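Local coordinates for protein beta-agarase (Persicobacter, PDB 6AII) that probably hydrolyses the beta-1,4 linkages of agarose to release neoagarobiose, as a member of glycoside hydrolase family 16, at residues 74-80 and 311-316; 103-107 and 285-289; 156-160 and 302-307; 197-201 and 245-249; 241-246 and 258-264. All blocks are in the same frame, centred on the assembly; numbering follows the deposited sequence.

Contact 1. Residues 74-80 and 311-316. With CA (calcium ion), chain B.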
# COMPACT_ATOMS: atom_id res chain seq x y z
N GLY A 74 -8.88 9.07 16.30
CA GLY A 74 -8.60 7.62 16.32
C GLY A 74 -7.85 7.10 15.13
O GLY A 74 -7.58 5.87 15.08
N HIS A 75 -7.44 8.00 14.22
CA HIS A 75 -6.72 7.53 13.01
C HIS A 75 -5.68 8.54 12.56
O HIS A 75 -5.83 9.77 12.74
CB HIS A 75 -7.69 7.26 11.87
CG HIS A 75 -8.82 8.20 11.82
ND1 HIS A 75 -8.68 9.48 11.26
CD2 HIS A 75 -10.09 8.12 12.26
CE1 HIS A 75 -9.87 10.09 11.40
NE2 HIS A 75 -10.70 9.30 11.96
N MET A 76 -4.68 8.01 11.87
CA MET A 76 -3.76 8.84 11.10
C MET A 76 -4.54 9.32 9.86
O MET A 76 -5.32 8.52 9.27
CB MET A 76 -2.53 8.05 10.64
CG MET A 76 -1.67 8.81 9.69
SD MET A 76 -0.06 7.93 9.46
CE MET A 76 0.82 8.33 10.88
N ASN A 77 -4.37 10.57 9.50
CA ASN A 77 -5.03 11.21 8.37
C ASN A 77 -3.96 11.52 7.32
O ASN A 77 -2.97 12.19 7.63
CB ASN A 77 -5.66 12.54 8.78
CG ASN A 77 -6.64 12.38 9.90
OD1 ASN A 77 -7.62 11.69 9.67
ND2 ASN A 77 -6.39 13.05 11.04
N ILE A 78 -4.16 11.03 6.11
CA ILE A 78 -3.27 11.31 4.97
C ILE A 78 -4.13 12.11 3.98
O ILE A 78 -5.02 11.56 3.33
CB ILE A 78 -2.63 10.05 4.43
CG1 ILE A 78 -1.92 9.25 5.52
CG2 ILE A 78 -1.65 10.44 3.33
CD1 ILE A 78 -1.36 7.93 5.07
N VAL A 79 -3.88 13.43 3.93
CA VAL A 79 -4.82 14.38 3.39
C VAL A 79 -4.48 14.82 1.96
O VAL A 79 -3.32 15.08 1.72
CB VAL A 79 -4.93 15.62 4.29
CG1 VAL A 79 -5.82 16.66 3.68
CG2 VAL A 79 -5.37 15.16 5.69
N ALA A 80 -5.47 14.85 1.10
CA ALA A 80 -5.39 15.55 -0.21
C ALA A 80 -6.06 16.91 -0.08
O ALA A 80 -7.25 17.01 0.28
CB ALA A 80 -5.98 14.73 -1.34
N HIS A 311 -11.54 13.30 0.93
CA HIS A 311 -10.25 13.32 0.25
C HIS A 311 -9.14 13.06 1.26
O HIS A 311 -8.12 13.71 1.27
CB HIS A 311 -10.11 14.64 -0.52
CG HIS A 311 -10.94 14.62 -1.75
ND1 HIS A 311 -12.32 14.69 -1.73
CD2 HIS A 311 -10.57 14.53 -3.05
CE1 HIS A 311 -12.75 14.54 -2.98
NE2 HIS A 311 -11.69 14.48 -3.82
N ILE A 312 -9.35 12.09 2.13
CA ILE A 312 -8.43 11.73 3.20
C ILE A 312 -8.40 10.20 3.26
O ILE A 312 -9.47 9.56 3.42
CB ILE A 312 -8.88 12.27 4.57
CG1 ILE A 312 -9.16 13.78 4.52
CG2 ILE A 312 -7.87 11.88 5.66
CD1 ILE A 312 -9.62 14.34 5.84
N MET A 313 -7.22 9.68 3.28
CA MET A 313 -6.98 8.26 3.55
C MET A 313 -6.74 8.13 5.05
O MET A 313 -5.84 8.79 5.58
CB MET A 313 -5.78 7.72 2.80
CG MET A 313 -5.53 6.23 3.03
SD MET A 313 -3.97 5.72 2.20
CE MET A 313 -3.89 4.02 2.71
N LYS A 314 -7.51 7.31 5.75
CA LYS A 314 -7.45 7.24 7.22
C LYS A 314 -6.85 5.89 7.62
O LYS A 314 -7.15 4.85 6.97
CB LYS A 314 -8.83 7.39 7.85
CG LYS A 314 -9.46 8.72 7.55
CD LYS A 314 -10.87 8.88 8.10
CE LYS A 314 -11.43 10.23 7.71
NZ LYS A 314 -12.85 10.32 8.10
N VAL A 315 -6.02 5.89 8.65
CA VAL A 315 -5.41 4.65 9.10
C VAL A 315 -5.80 4.50 10.59
O VAL A 315 -5.28 5.22 11.44
CB VAL A 315 -3.89 4.62 8.92
CG1 VAL A 315 -3.32 3.26 9.32
CG2 VAL A 315 -3.47 4.98 7.48
N ASP A 316 -6.69 3.54 10.85
CA ASP A 316 -7.12 3.30 12.25
C ASP A 316 -6.00 2.67 13.04
O ASP A 316 -5.82 2.95 14.23
CB ASP A 316 -8.36 2.40 12.23
CG ASP A 316 -8.99 2.17 13.59
OD1 ASP A 316 -8.78 3.01 14.51
OD2 ASP A 316 -9.70 1.14 13.71
CA CA B . -7.39 3.92 16.13
O HOH W 1 -13.67 9.51 10.86
O HOH W 2 -9.73 4.26 16.97
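Strands 75-79 and 312-315 pair antiparallel in one sheet of the beta-sandwich typical of GH16 enzymes, and where the pairing ends Gly-74 and Asp-316 share a calcium ion. Met-76 exchanges two backbone hydrogen bonds with Val-315, and Ile-78 two with Met-313; Ala-80 N bonds to His-311 O at 2.9 Å. The side chains of Met-76, Ile-78, Met-313 and Val-315 lie on one face, where Ile-78 and Met-313 reach Ile-284 of strand 280-287 in the second sheet. Asn-77, Val-79, Ile-312 and Lys-314 occupy the other. There the extended Lys-314 runs alongside His-75, its CD lying 3.9 Å from the ring centroid in a CH-pi contact over the face. His-75 CG sits between its backbone N and carbonyl carbon (chi1 36°), which places ND1 2.9 Å from Asn-77 OD1 in a weak bond; Asn-77 ND2 bonds to Ser-72 OG. Water 1 joins His-75 NE2 to Lys-314 NZ, which also salt-bridges Glu-309. With an alanine in place of His-75, the Lys-314 chain would probably lose its flat support and Asn-77 OD1 this donor. Calcium takes Gly-74 O at 2.2 Å, and from Asp-316 both O (2.6 Å) and OD1 (2.3 Å), while OD2 forms a salt bridge with Arg-123. Water 2, Asp-5, Asp-30 and Asn-32 complete the site. The ion thus draws Gly-74 O and Asp-316 OD1 together, its charge probably offsetting the repulsion between these oxygens.

Contact 2. Residues 103-107 and 285-289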
# COMPACT_ATOMS: atom_id res chain seq x y z
N THR A 103 -2.03 18.63 -6.53
CA THR A 103 -2.76 18.24 -5.31
C THR A 103 -1.74 18.03 -4.21
O THR A 103 -0.83 17.17 -4.34
CB THR A 103 -3.64 17.00 -5.58
OG1 THR A 103 -4.43 17.18 -6.75
CG2 THR A 103 -4.51 16.64 -4.37
N GLN A 104 -1.84 18.75 -3.09
CA GLN A 104 -1.00 18.56 -1.98
C GLN A 104 -1.45 17.32 -1.23
O GLN A 104 -2.68 17.15 -1.11
CB GLN A 104 -0.97 19.78 -1.06
CG GLN A 104 -0.32 21.02 -1.73
CD GLN A 104 -1.23 21.71 -2.70
OE1 GLN A 104 -2.40 22.04 -2.41
NE2 GLN A 104 -0.72 21.92 -3.96
N MET A 105 -0.50 16.49 -0.88
CA MET A 105 -0.85 15.14 -0.42
C MET A 105 0.10 14.71 0.67
O MET A 105 1.06 15.38 0.96
CB MET A 105 -0.79 14.17 -1.61
CG MET A 105 -1.96 14.34 -2.55
SD MET A 105 -1.85 13.23 -3.98
CE MET A 105 -3.53 12.71 -4.21
N GLY A 106 -0.17 13.58 1.31
CA GLY A 106 0.71 13.12 2.36
C GLY A 106 1.37 11.79 2.06
O GLY A 106 0.88 10.95 1.24
N CYS A 107 2.48 11.56 2.75
CA CYS A 107 3.27 10.37 2.61
C CYS A 107 3.92 10.08 3.97
O CYS A 107 4.42 11.02 4.60
CB CYS A 107 4.31 10.56 1.51
SG CYS A 107 5.34 9.13 1.23
N ASN A 285 0.82 6.02 1.77
CA ASN A 285 0.76 7.31 1.12
C ASN A 285 -0.42 7.38 0.15
O ASN A 285 -1.04 6.36 -0.22
CB ASN A 285 2.04 7.64 0.33
CG ASN A 285 2.12 6.94 -1.01
OD1 ASN A 285 2.41 5.76 -1.09
ND2 ASN A 285 1.85 7.62 -2.11
N ILE A 286 -0.67 8.61 -0.29
CA ILE A 286 -1.60 8.86 -1.36
C ILE A 286 -0.83 9.58 -2.48
O ILE A 286 0.20 10.20 -2.22
CB ILE A 286 -2.83 9.66 -0.94
CG1 ILE A 286 -2.49 11.09 -0.51
CG2 ILE A 286 -3.61 8.86 0.14
CD1 ILE A 286 -3.67 11.95 -0.04
N GLU A 287 -1.25 9.36 -3.71
CA GLU A 287 -0.59 10.02 -4.82
C GLU A 287 -1.52 10.11 -6.01
O GLU A 287 -2.46 9.35 -6.17
CB GLU A 287 0.69 9.28 -5.17
CG GLU A 287 0.58 7.87 -5.49
CD GLU A 287 1.94 7.11 -5.61
OE1 GLU A 287 2.92 7.31 -4.86
OE2 GLU A 287 2.03 6.39 -6.59
N ALA A 288 -1.14 11.03 -6.89
CA ALA A 288 -1.79 11.21 -8.21
C ALA A 288 -0.72 10.86 -9.23
O ALA A 288 0.15 11.71 -9.47
CB ALA A 288 -2.32 12.58 -8.37
N GLN A 289 -0.73 9.67 -9.77
CA GLN A 289 0.33 9.27 -10.68
C GLN A 289 0.07 9.91 -12.06
O GLN A 289 -1.07 10.21 -12.43
CB GLN A 289 0.37 7.74 -10.81
CG GLN A 289 0.58 7.10 -9.44
CD GLN A 289 -0.16 5.79 -9.22
OE1 GLN A 289 -0.86 5.28 -10.09
NE2 GLN A 289 -0.02 5.26 -8.02
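Gly-106 and Ile-286 share the one hydrogen bond between segments 103-107 and 285-289. Ile-286 N points almost straight at Gly-106 O, 3.2 Å away with an angle of 174° at the hydrogen. Next to it Cys-107 and Asn-285 form an antiparallel non-hydrogen-bonded pair; on the other side of that bond, toward Met-105 and Glu-287, the chains diverge. Other polar bonds brace segment 285-289 from within. Asn-285 ND2 reaches Glu-287 OE1 at 3.0 Å and also Ile-286 O, which it meets from above the carbonyl plane. Gln-289 NE2 takes the anti lone pair of Glu-287 OE2 at 2.7 Å, so both carboxylate oxygens are held, while Asn-285 OD1 accepts from Trp-136.

Apolar packing joins the chains where they part. Met-105 CB lies 3.7 Å from Ile-286 CG1, the two side chains crossing at a slant. With Met-105 CG anti to the carbonyl carbon (chi1 -74°), the thioether is carried along the opposite backbone: SD rests 3.5 Å from Glu-287 CA, and CE touches Ala-288 CB at 4.3 Å. At the other end Cys-107 SG abuts Asn-285 CB at 3.7 Å.

The contact joins strand 97-110 to strand 280-287 in the mixed sheet of the GH16 sandwich. Strand 62-64 pairs with Met-105, and its Trp-64 reaches Ile-286 O; strand 132-139 follows on the other flank of 280-287, and Gln-289 is the N-cap residue of helix 290-294.

Contact 3. Residues 156-160 and 302-307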
# COMPACT_ATOMS: atom_id res chain seq x y z
N GLY A 156 -15.86 9.29 -7.72
CA GLY A 156 -15.93 10.70 -7.92
C GLY A 156 -17.38 11.17 -7.99
O GLY A 156 -18.34 10.41 -7.79
N ASP A 157 -17.50 12.46 -8.23
CA ASP A 157 -18.82 13.10 -8.43
C ASP A 157 -19.29 12.78 -9.85
O ASP A 157 -18.53 12.36 -10.72
CB ASP A 157 -18.71 14.62 -8.25
CG ASP A 157 -18.58 15.11 -6.81
OD1 ASP A 157 -18.67 14.27 -5.85
OD2 ASP A 157 -18.36 16.34 -6.63
N PRO A 158 -20.62 12.98 -10.07
CA PRO A 158 -21.17 12.72 -11.40
C PRO A 158 -20.46 13.58 -12.44
O PRO A 158 -19.91 14.63 -12.12
CB PRO A 158 -22.65 13.14 -11.25
CG PRO A 158 -22.97 12.89 -9.80
CD PRO A 158 -21.66 13.17 -9.06
N GLY A 159 -20.47 13.10 -13.67
CA GLY A 159 -20.00 13.91 -14.79
C GLY A 159 -18.74 13.37 -15.43
O GLY A 159 -18.28 13.93 -16.42
N ARG A 160 -18.14 12.30 -14.86
CA ARG A 160 -16.94 11.78 -15.46
C ARG A 160 -17.29 10.91 -16.65
O ARG A 160 -18.18 10.05 -16.55
CB ARG A 160 -16.15 10.97 -14.43
CG ARG A 160 -15.50 11.84 -13.36
CD ARG A 160 -14.91 11.00 -12.19
NE ARG A 160 -14.07 11.85 -11.34
CZ ARG A 160 -12.83 12.24 -11.64
NH1 ARG A 160 -12.19 11.69 -12.67
NH2 ARG A 160 -12.24 13.13 -10.86
N GLY A 302 -14.50 20.52 -7.84
CA GLY A 302 -15.83 20.27 -7.26
C GLY A 302 -15.74 19.18 -6.21
O GLY A 302 -16.33 19.29 -5.14
N GLU A 303 -15.01 18.12 -6.56
CA GLU A 303 -14.85 16.99 -5.62
C GLU A 303 -14.02 17.40 -4.40
O GLU A 303 -14.42 17.17 -3.25
CB GLU A 303 -14.20 15.82 -6.36
CG GLU A 303 -15.12 15.11 -7.34
CD GLU A 303 -14.41 14.29 -8.43
OE1 GLU A 303 -13.18 14.19 -8.45
OE2 GLU A 303 -15.14 13.70 -9.28
N ILE A 304 -12.82 17.89 -4.61
CA ILE A 304 -11.88 18.11 -3.49
C ILE A 304 -12.37 19.23 -2.57
O ILE A 304 -12.15 19.15 -1.35
CB ILE A 304 -10.44 18.31 -3.98
CG1 ILE A 304 -9.44 18.07 -2.86
CG2 ILE A 304 -10.23 19.67 -4.68
CD1 ILE A 304 -7.99 17.76 -3.32
N TYR A 305 -13.00 20.27 -3.12
CA TYR A 305 -13.54 21.34 -2.26
C TYR A 305 -14.97 21.01 -1.78
O TYR A 305 -15.31 21.46 -0.72
CB TYR A 305 -13.57 22.66 -3.04
CG TYR A 305 -12.22 23.15 -3.48
CD1 TYR A 305 -11.12 23.11 -2.65
CD2 TYR A 305 -12.03 23.62 -4.77
CE1 TYR A 305 -9.87 23.55 -3.07
CE2 TYR A 305 -10.79 24.05 -5.22
CZ TYR A 305 -9.72 24.06 -4.34
OH TYR A 305 -8.49 24.50 -4.76
N GLY A 306 -15.72 20.22 -2.48
CA GLY A 306 -17.06 19.92 -2.06
C GLY A 306 -17.12 18.86 -0.99
O GLY A 306 -18.03 18.87 -0.12
N ARG A 307 -16.19 17.89 -1.05
CA ARG A 307 -16.16 16.82 -0.05
C ARG A 307 -14.74 16.62 0.48
O ARG A 307 -14.12 15.56 0.32
CB ARG A 307 -16.61 15.52 -0.72
CG ARG A 307 -17.99 15.61 -1.34
CD ARG A 307 -18.52 14.32 -1.91
NE ARG A 307 -17.89 13.96 -3.18
CZ ARG A 307 -16.96 13.01 -3.37
NH1 ARG A 307 -16.50 12.29 -2.35
NH2 ARG A 307 -16.47 12.84 -4.60
O HOH W 3 -16.00 9.76 -4.85
O HOH W 4 -18.61 17.33 -4.23
O HOH W 5 -16.76 14.71 -11.26
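Asp-157 and Glu-303 have the nearest backbones here, their CA atoms 6.2 Å apart, where the irregular loop 156-160 passes the short helix 301-306 at the periphery of the GH16 beta-sandwich. The helix closes with helical bonds from Gly-306 N to Gly-302 O and from Arg-307 N to Glu-303 O. Gly-156 has a positive phi of 84°, and a CB there would collide with Glu-303 OE2.

Two interlocked salt bridges carry the contact, each segment supplying one acid and one base. Arg-160, extended from CG to NE, grips Glu-303 side-on with one nitrogen per oxygen: NE meets OE2 at 3.0 Å, and NH2 meets OE1 at 2.8 Å. Both oxygens are met on their syn lone pairs, and the two flat groups are nearly coplanar. Glu-303 OE2 takes a second donor, Asp-157 N at 2.9 Å, from above the carboxylate plane. Arg-307 also approaches side-on, but NE and NH2 converge on a single atom, Asp-157 OD1, with NE 2.8 Å from it. This carboxylate and guanidinium are turned 54° apart, a bend at chi3 (-75°) of Arg-307 having swung its end toward the loop.

The two acidic side chains run by one another in opposite senses, their carboxylate planes nearly perpendicular, and the arginines probably offset their like charges. Further bonds from Arg-160 to the carbonyls of Gly-296, Tyr-298 and Ala-164, and a salt bridge from Arg-307 to Asp-310, fix both guanidiniums. Water 4 links the segments again, donating to Asp-157 OD2 at 2.6 Å and to Gly-302 O at 3.1 Å.

Contact 4. Residues 197-201 and 245-249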
# COMPACT_ATOMS: atom_id res chain seq x y z
N GLU A 197 3.62 -11.56 -17.35
CA GLU A 197 4.70 -12.43 -16.90
C GLU A 197 4.17 -13.85 -16.60
O GLU A 197 4.95 -14.72 -16.19
CB GLU A 197 5.36 -11.84 -15.66
CG GLU A 197 6.08 -10.54 -15.87
CD GLU A 197 7.48 -10.65 -16.48
OE1 GLU A 197 7.83 -11.76 -16.98
OE2 GLU A 197 8.22 -9.65 -16.38
N GLY A 198 2.89 -14.10 -16.80
CA GLY A 198 2.32 -15.39 -16.56
C GLY A 198 1.98 -15.68 -15.12
O GLY A 198 1.89 -16.84 -14.73
N VAL A 199 1.72 -14.63 -14.33
CA VAL A 199 1.28 -14.81 -12.96
C VAL A 199 -0.02 -14.00 -12.77
O VAL A 199 0.05 -12.76 -12.74
CB VAL A 199 2.38 -14.40 -11.95
CG1 VAL A 199 1.93 -14.69 -10.53
CG2 VAL A 199 3.72 -15.06 -12.22
N TYR A 200 -1.14 -14.70 -12.67
CA TYR A 200 -2.48 -14.18 -12.76
C TYR A 200 -3.06 -13.78 -11.38
O TYR A 200 -2.59 -14.24 -10.33
CB TYR A 200 -3.37 -15.20 -13.49
CG TYR A 200 -2.80 -15.50 -14.86
CD1 TYR A 200 -2.77 -14.51 -15.82
CD2 TYR A 200 -2.22 -16.72 -15.12
CE1 TYR A 200 -2.20 -14.75 -17.06
CE2 TYR A 200 -1.65 -16.97 -16.35
CZ TYR A 200 -1.60 -15.97 -17.30
OH TYR A 200 -1.03 -16.25 -18.51
N GLY A 201 -4.09 -12.94 -11.43
CA GLY A 201 -4.88 -12.65 -10.25
C GLY A 201 -4.33 -11.48 -9.43
O GLY A 201 -4.93 -11.15 -8.40
N ASN A 245 4.73 -21.95 -7.30
CA ASN A 245 3.29 -22.20 -7.19
C ASN A 245 2.63 -20.91 -6.66
O ASN A 245 3.30 -20.11 -6.00
CB ASN A 245 2.96 -23.27 -6.17
CG ASN A 245 3.47 -24.63 -6.63
OD1 ASN A 245 3.54 -24.91 -7.81
ND2 ASN A 245 3.89 -25.45 -5.69
N TYR A 246 1.36 -20.75 -7.03
CA TYR A 246 0.62 -19.64 -6.42
C TYR A 246 -0.86 -19.99 -6.48
O TYR A 246 -1.28 -20.82 -7.32
CB TYR A 246 0.90 -18.30 -7.12
CG TYR A 246 0.42 -18.11 -8.53
CD1 TYR A 246 1.15 -18.66 -9.57
CD2 TYR A 246 -0.74 -17.39 -8.87
CE1 TYR A 246 0.76 -18.54 -10.88
CE2 TYR A 246 -1.18 -17.32 -10.17
CZ TYR A 246 -0.39 -17.85 -11.18
OH TYR A 246 -0.76 -17.73 -12.49
N SER A 247 -1.67 -19.36 -5.61
CA SER A 247 -3.08 -19.65 -5.59
C SER A 247 -3.80 -18.40 -5.11
O SER A 247 -3.20 -17.55 -4.46
CB SER A 247 -3.41 -20.80 -4.68
OG SER A 247 -2.84 -20.60 -3.40
N TYR A 248 -5.09 -18.32 -5.42
CA TYR A 248 -5.82 -17.07 -5.08
C TYR A 248 -7.30 -17.29 -5.25
O TYR A 248 -7.73 -18.21 -5.96
CB TYR A 248 -5.37 -15.90 -5.97
CG TYR A 248 -5.65 -16.01 -7.44
CD1 TYR A 248 -4.79 -16.71 -8.25
CD2 TYR A 248 -6.74 -15.37 -8.04
CE1 TYR A 248 -4.98 -16.79 -9.62
CE2 TYR A 248 -6.96 -15.47 -9.40
CZ TYR A 248 -6.07 -16.20 -10.19
OH TYR A 248 -6.29 -16.27 -11.56
N LEU A 249 -8.10 -16.44 -4.60
CA LEU A 249 -9.58 -16.41 -4.85
C LEU A 249 -9.91 -15.42 -5.95
O LEU A 249 -9.48 -14.25 -5.87
CB LEU A 249 -10.29 -15.98 -3.55
CG LEU A 249 -10.13 -16.95 -2.40
CD1 LEU A 249 -10.98 -16.50 -1.20
CD2 LEU A 249 -10.53 -18.37 -2.82
O HOH W 6 0.29 -19.59 -14.21
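Gly-198 meets Tyr-246 through water 6, which donates to Gly-198 O and lies 2.7 Å from Tyr-246 OH. At the backbone angles of this glycine, with positive phi, a CB would jam against the preceding carbonyl O. Val-199 follows, its CG1 placed almost exactly over the centre of the Tyr-246 ring, 3.9 Å from the centroid and 5° off the normal, a well-formed CH-pi contact. With CG1 anti to the backbone N (chi1 -176°), this methyl is the branch that faces the ring. Tyr-200 N then gives a nearly straight hydrogen bond to Tyr-246 OH, 3.1 Å long with 172° at the hydrogen, so a backbone amide and a water both hold the phenol oxygen. The same hydroxyl is 3.2 Å from Tyr-200 CD2. Tyr-200 CB touches Tyr-248 OH at 3.7 Å, while its carbonyl bonds to Arg-239. Gly-201 finally lays its CA over one face of the Tyr-248 ring, 3.9 Å from the centroid; a CB here would run into Tyr-248 CE2. Tyr-246 and Tyr-248, alternate residues on one side of the strand, both turn their rings to the loop.

Strand 245-249 is flanked in its antiparallel sheet by strands 236-242 and 255-259, whereas the loop leads from strand 189-191 to strand 203-204, both of the mixed sheet. Val-199 also packs on Tyr-191 of strand 189-191, so the contact joins the two sheets of the sandwich.

Contact 5. Residues 241-246 and 258-264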
# COMPACT_ATOMS: atom_id res chain seq x y z
N LEU A 241 1.75 -16.68 -2.91
CA LEU A 241 2.83 -17.01 -3.87
C LEU A 241 3.86 -17.83 -3.06
O LEU A 241 4.26 -17.40 -2.01
CB LEU A 241 3.49 -15.75 -4.39
CG LEU A 241 2.84 -15.09 -5.61
CD1 LEU A 241 1.47 -14.60 -5.28
CD2 LEU A 241 3.67 -13.94 -6.20
N SER A 242 4.22 -19.00 -3.60
CA SER A 242 5.11 -19.92 -2.86
C SER A 242 6.02 -20.65 -3.86
O SER A 242 5.57 -21.59 -4.50
CB SER A 242 4.33 -20.92 -2.07
OG SER A 242 5.21 -21.50 -1.09
N GLY A 243 7.25 -20.17 -3.99
CA GLY A 243 8.20 -20.81 -4.99
C GLY A 243 7.72 -20.67 -6.42
O GLY A 243 7.61 -19.56 -6.92
N LYS A 244 7.36 -21.81 -7.05
CA LYS A 244 6.91 -21.80 -8.40
C LYS A 244 5.39 -21.88 -8.46
O LYS A 244 4.82 -21.87 -9.56
CB LYS A 244 7.49 -22.97 -9.20
CG LYS A 244 9.01 -22.97 -9.26
CD LYS A 244 9.50 -24.07 -10.20
CE LYS A 244 11.00 -23.98 -10.33
NZ LYS A 244 11.47 -24.93 -11.37
N ASN A 245 4.73 -21.95 -7.30
CA ASN A 245 3.29 -22.20 -7.19
C ASN A 245 2.63 -20.91 -6.66
O ASN A 245 3.30 -20.11 -6.00
CB ASN A 245 2.96 -23.27 -6.17
CG ASN A 245 3.47 -24.63 -6.63
OD1 ASN A 245 3.54 -24.91 -7.81
ND2 ASN A 245 3.89 -25.45 -5.69
N TYR A 246 1.36 -20.75 -7.03
CA TYR A 246 0.62 -19.64 -6.42
C TYR A 246 -0.86 -19.99 -6.48
O TYR A 246 -1.28 -20.82 -7.32
CB TYR A 246 0.90 -18.30 -7.12
CG TYR A 246 0.42 -18.11 -8.53
CD1 TYR A 246 1.15 -18.66 -9.57
CD2 TYR A 246 -0.74 -17.39 -8.87
CE1 TYR A 246 0.76 -18.54 -10.88
CE2 TYR A 246 -1.18 -17.32 -10.17
CZ TYR A 246 -0.39 -17.85 -11.18
OH TYR A 246 -0.76 -17.73 -12.49
N ALA A 258 -2.31 -22.60 -9.24
CA ALA A 258 -1.52 -22.53 -10.45
C ALA A 258 -0.07 -22.91 -10.13
O ALA A 258 0.40 -22.81 -9.00
CB ALA A 258 -1.63 -21.16 -11.07
N SER A 259 0.62 -23.39 -11.16
CA SER A 259 2.03 -23.82 -11.08
C SER A 259 2.79 -23.23 -12.27
O SER A 259 2.40 -23.50 -13.38
CB SER A 259 2.13 -25.30 -11.15
OG SER A 259 1.84 -25.89 -9.88
N ALA A 260 3.82 -22.44 -12.05
CA ALA A 260 4.57 -21.82 -13.14
C ALA A 260 5.87 -22.60 -13.39
O ALA A 260 6.27 -23.42 -12.55
CB ALA A 260 4.88 -20.38 -12.84
N ASP A 261 6.49 -22.34 -14.54
CA ASP A 261 7.75 -23.01 -14.90
C ASP A 261 8.93 -22.23 -14.37
O ASP A 261 10.08 -22.56 -14.69
CB ASP A 261 7.92 -23.10 -16.43
CG ASP A 261 7.03 -24.14 -17.10
OD1 ASP A 261 6.56 -25.08 -16.39
OD2 ASP A 261 6.82 -24.01 -18.34
N PHE A 262 8.69 -21.19 -13.58
CA PHE A 262 9.71 -20.31 -13.04
C PHE A 262 9.30 -19.95 -11.60
O PHE A 262 8.15 -20.22 -11.19
CB PHE A 262 9.81 -19.03 -13.89
CG PHE A 262 8.48 -18.38 -14.16
CD1 PHE A 262 7.93 -17.49 -13.23
CD2 PHE A 262 7.74 -18.69 -15.30
CE1 PHE A 262 6.69 -16.90 -13.46
CE2 PHE A 262 6.50 -18.09 -15.52
CZ PHE A 262 5.98 -17.22 -14.60
N ASN A 263 10.24 -19.43 -10.86
CA ASN A 263 9.97 -18.94 -9.50
C ASN A 263 9.11 -17.68 -9.63
O ASN A 263 9.52 -16.74 -10.32
CB ASN A 263 11.28 -18.68 -8.76
CG ASN A 263 11.07 -18.22 -7.33
OD1 ASN A 263 10.66 -17.08 -7.13
ND2 ASN A 263 11.36 -19.09 -6.36
N VAL A 264 7.96 -17.62 -8.96
CA VAL A 264 7.05 -16.45 -9.20
C VAL A 264 7.40 -15.27 -8.31
O VAL A 264 6.90 -14.18 -8.64
CB VAL A 264 5.58 -16.85 -9.02
CG1 VAL A 264 5.17 -17.92 -9.98
CG2 VAL A 264 5.25 -17.22 -7.57
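Lys-244 O receives Ala-260 N at 2.7 Å and Gly-243 O receives Val-264 N at 2.8 Å, two nearly straight backbone bonds that draw 260-264 around the corner at 243-244. Tyr-246 and Ala-258 form an antiparallel hydrogen-bonded pair, with Ala-258 N lying 2.8 Å from Tyr-246 O. Beside them Ser-259 OG donates to Asn-245 OD1 at 2.9 Å, approaching from above the carbonyl plane of the amide.

These bonds belong to a beta meander at an end of the antiparallel sheet: a type II' turn from Ser-242 to Asn-245 links strands 236-242 and 245-249, and the latter forms a hairpin with 255-259. Gly-243 takes the positive phi of that turn. The chain beyond Ser-259 then curls back alongside the turn.

In the packing, Ala-258 CB lies over the Tyr-246 ring face opposite Val-199, 3.8 Å from the centroid. Replacing Tyr-246 by an alanine would probably uncover the Ala-258 methyl and leave Tyr-200 N without its phenol acceptor. The Val-264 and Tyr-246 side chains cross at about a right angle, CG1 being 4.1 Å from Tyr-246 CD1. The other branch of Val-264, CG2, lodges between the backbone N and carbonyl carbon, which brings it 3.8 Å from Leu-241 CG. Farther out, the extended Lys-244 starts along the backbone of 260-262, its CG 3.5 Å from Phe-262 O, while the Phe-262 ring meets Lys-267 in a cation-pi contact.

Overall arrangement
The contacts form two groups on the sandwich. Contacts 1, 2 and 3 touch one another: Ile-286 of contact 2 packs against Val-79, Ala-80 and Met-313 of contact 1, joining the two sheets, and Ile-304 of contact 3 meets Ala-80, His-311 and Thr-103. Contacts 4 and 5, centres 8 Å apart, share Tyr-246, whose ring is packed on one face by each, and Phe-262 and Val-264 close on Val-199. Between the groups, contacts 2 and 4 remain about 17 Å apart at their nearest atoms. Calcium belongs to contact 1. The mixed sheet of contact 2 includes strand 144-151, which probably carries the catalytic carboxylates, as in other GH16 enzymes; the contact 3 loop follows that strand.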